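Local atomic coordinates of basic membrane lipoprotein (Brucella melitensis biovar Abortus, PDB entry 3S99), a protein that binds adenine and probably other purines such as guanine, and may be part of an ABC-type uptake system for them. Residues E134-Y137 and V138-V141. Sequence-based numbering, arbitrary orientation.
Sequences EGRY and VQGV
Q139 and R136, three residues apart on one helix, reach the same water with their polar ends. From CB, which packs on the carbonyl oxygens of R136 and G135, the Q139 chain turns with CG anti to its own carbonyl carbon (chi1 -62°). That sets CG 3.3 Å from G135 O; CD, next along the extended chain, is still 4.1 Å from that oxygen. At the tip NE2 donates to the water at 2.7 Å, while R136 NH1 donates to it at 2.9 Å, the water lying in the guanidinium plane at its edge. Amide and guanidinium planes stand 81° apart. Glutamine suits this buried place because its amide can meet the water without adding a charge; arginine has a further N-H group, NH2, for Q214 O. On another side of the helix, Y137 CE1 lies 4.0 Å from V141 CG2, flat ring and branched valine making an apolar contact. V141 packs on L300 of helix 295-310; the ring touches T304 there and L172 of helix 161-175. Backbone N-H groups donate to the carbonyl four residues earlier, as Q139 N does to G135 O (3.0 Å). This is regular alpha-helix, part of a two-domain periplasmic-binding-protein fold, with the R136 side chain about 7 Å from bound adenine.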
ATOM      1  N   GLU A 134       3.181   7.704   3.456  1.00 13.73           N
ATOM      2  CA  GLU A 134       2.731   9.074   3.577  1.00 14.14           C
ATOM      3  C   GLU A 134       1.303   9.112   4.104  1.00 14.12           C
ATOM      4  O   GLU A 134       1.008   9.873   5.013  1.00 13.86           O
ATOM      5  CB  GLU A 134       2.859   9.829   2.257  1.00 14.60           C
ATOM      6  CG  GLU A 134       4.301  10.125   1.859  1.00 16.16           C
ATOM      7  CD  GLU A 134       4.430  10.920   0.543  1.00 15.80           C
ATOM      8  OE1 GLU A 134       3.477  10.921  -0.237  1.00 19.90           O
ATOM      9  OE2 GLU A 134       5.494  11.538   0.290  1.00 20.81           O
ATOM     10  N   GLY A 135       0.445   8.218   3.590  1.00 13.93           N
ATOM     11  CA  GLY A 135      -0.916   8.051   4.084  1.00 12.88           C
ATOM     12  C   GLY A 135      -0.940   7.519   5.494  1.00 13.20           C
ATOM     13  O   GLY A 135      -1.794   7.888   6.283  1.00 14.14           O
ATOM     14  N   ARG A 136      -0.007   6.642   5.827  1.00 12.34           N
ATOM     15  CA  ARG A 136       0.047   6.099   7.167  1.00 12.00           C
ATOM     16  C   ARG A 136       0.258   7.207   8.206  1.00 12.26           C
ATOM     17  O   ARG A 136      -0.249   7.120   9.326  1.00 12.65           O
ATOM     18  CB  ARG A 136       1.194   5.112   7.283  1.00 11.82           C
ATOM     19  CG  ARG A 136       1.014   3.857   6.441  1.00 13.34           C
ATOM     20  CD  ARG A 136       0.022   2.933   7.068  1.00 13.58           C
ATOM     21  NE  ARG A 136      -0.102   1.711   6.272  1.00 14.94           N
ATOM     22  CZ  ARG A 136      -1.007   0.770   6.455  1.00 12.21           C
ATOM     23  NH1 ARG A 136      -1.930   0.873   7.390  1.00 13.83           N
ATOM     24  NH2 ARG A 136      -0.983  -0.296   5.666  1.00 14.89           N
ATOM     25  N   TYR A 137       1.028   8.227   7.849  1.00 11.54           N
ATOM     26  CA  TYR A 137       1.339   9.284   8.791  1.00 12.44           C
ATOM     27  C   TYR A 137       0.082  10.030   9.160  1.00 12.21           C
ATOM     28  O   TYR A 137      -0.202  10.219  10.339  1.00 12.73           O
ATOM     29  CB  TYR A 137       2.400  10.221   8.231  1.00 12.54           C
ATOM     30  CG  TYR A 137       2.900  11.224   9.225  1.00 14.57           C
ATOM     31  CD1 TYR A 137       2.311  12.483   9.312  1.00 17.08           C
ATOM     32  CD2 TYR A 137       3.975  10.931  10.070  1.00 15.75           C
ATOM     33  CE1 TYR A 137       2.768  13.411  10.193  1.00 17.69           C
ATOM     34  CE2 TYR A 137       4.456  11.866  10.939  1.00 16.10           C
ATOM     35  CZ  TYR A 137       3.845  13.091  11.007  1.00 17.45           C
ATOM     36  OH  TYR A 137       4.290  14.016  11.887  1.00 20.08           O
ATOM     37  N   VAL A 138      -0.694  10.414   8.151  1.00 11.48           N
ATOM     38  CA  VAL A 138      -1.973  11.019   8.349  1.00 11.81           C
ATOM     39  C   VAL A 138      -2.899  10.162   9.210  1.00 13.13           C
ATOM     40  O   VAL A 138      -3.541  10.658  10.122  1.00 12.54           O
ATOM     41  CB  VAL A 138      -2.697  11.281   7.005  1.00 12.25           C
ATOM     42  CG1 VAL A 138      -3.937  12.072   7.262  1.00 13.27           C
ATOM     43  CG2 VAL A 138      -1.785  11.995   6.014  1.00 11.58           C
ATOM     44  N   GLN A 139      -2.952   8.846   8.936  1.00 13.77           N
ATOM     45  CA  GLN A 139      -3.789   7.985   9.750  1.00 13.68           C
ATOM     46  C   GLN A 139      -3.321   7.950  11.200  1.00 14.84           C
ATOM     47  O   GLN A 139      -4.131   7.794  12.110  1.00 16.07           O
ATOM     48  CB  GLN A 139      -3.873   6.554   9.128  1.00 13.64           C
ATOM     49  CG  GLN A 139      -4.511   6.603   7.751  1.00 12.27           C
ATOM     50  CD  GLN A 139      -4.801   5.279   7.061  1.00 13.50           C
ATOM     51  OE1 GLN A 139      -5.671   5.248   6.195  1.00 13.28           O
ATOM     52  NE2 GLN A 139      -4.061   4.208   7.390  1.00 11.26           N
ATOM     53  N   GLY A 140      -2.018   8.038  11.427  1.00 14.24           N
ATOM     54  CA  GLY A 140      -1.486   7.996  12.776  1.00 14.61           C
ATOM     55  C   GLY A 140      -1.917   9.237  13.538  1.00 15.55           C
ATOM     56  O   GLY A 140      -2.329   9.162  14.703  1.00 15.82           O
ATOM     57  N   VAL A 141      -1.847  10.385  12.865  1.00 15.75           N
ATOM     58  CA  VAL A 141      -2.315  11.642  13.454  1.00 16.12           C
ATOM     59  C   VAL A 141      -3.781  11.480  13.874  1.00 17.29           C
ATOM     60  O   VAL A 141      -4.160  11.818  14.996  1.00 17.89           O
ATOM     61  CB  VAL A 141      -2.152  12.812  12.480  1.00 16.07           C
ATOM     62  CG1 VAL A 141      -2.847  14.064  13.027  1.00 15.02           C
ATOM     63  CG2 VAL A 141      -0.649  13.078  12.219  1.00 14.31           C
TER
HETATM   64  O   HOH W   1      -2.561   2.969   9.248  1.00 12.91           O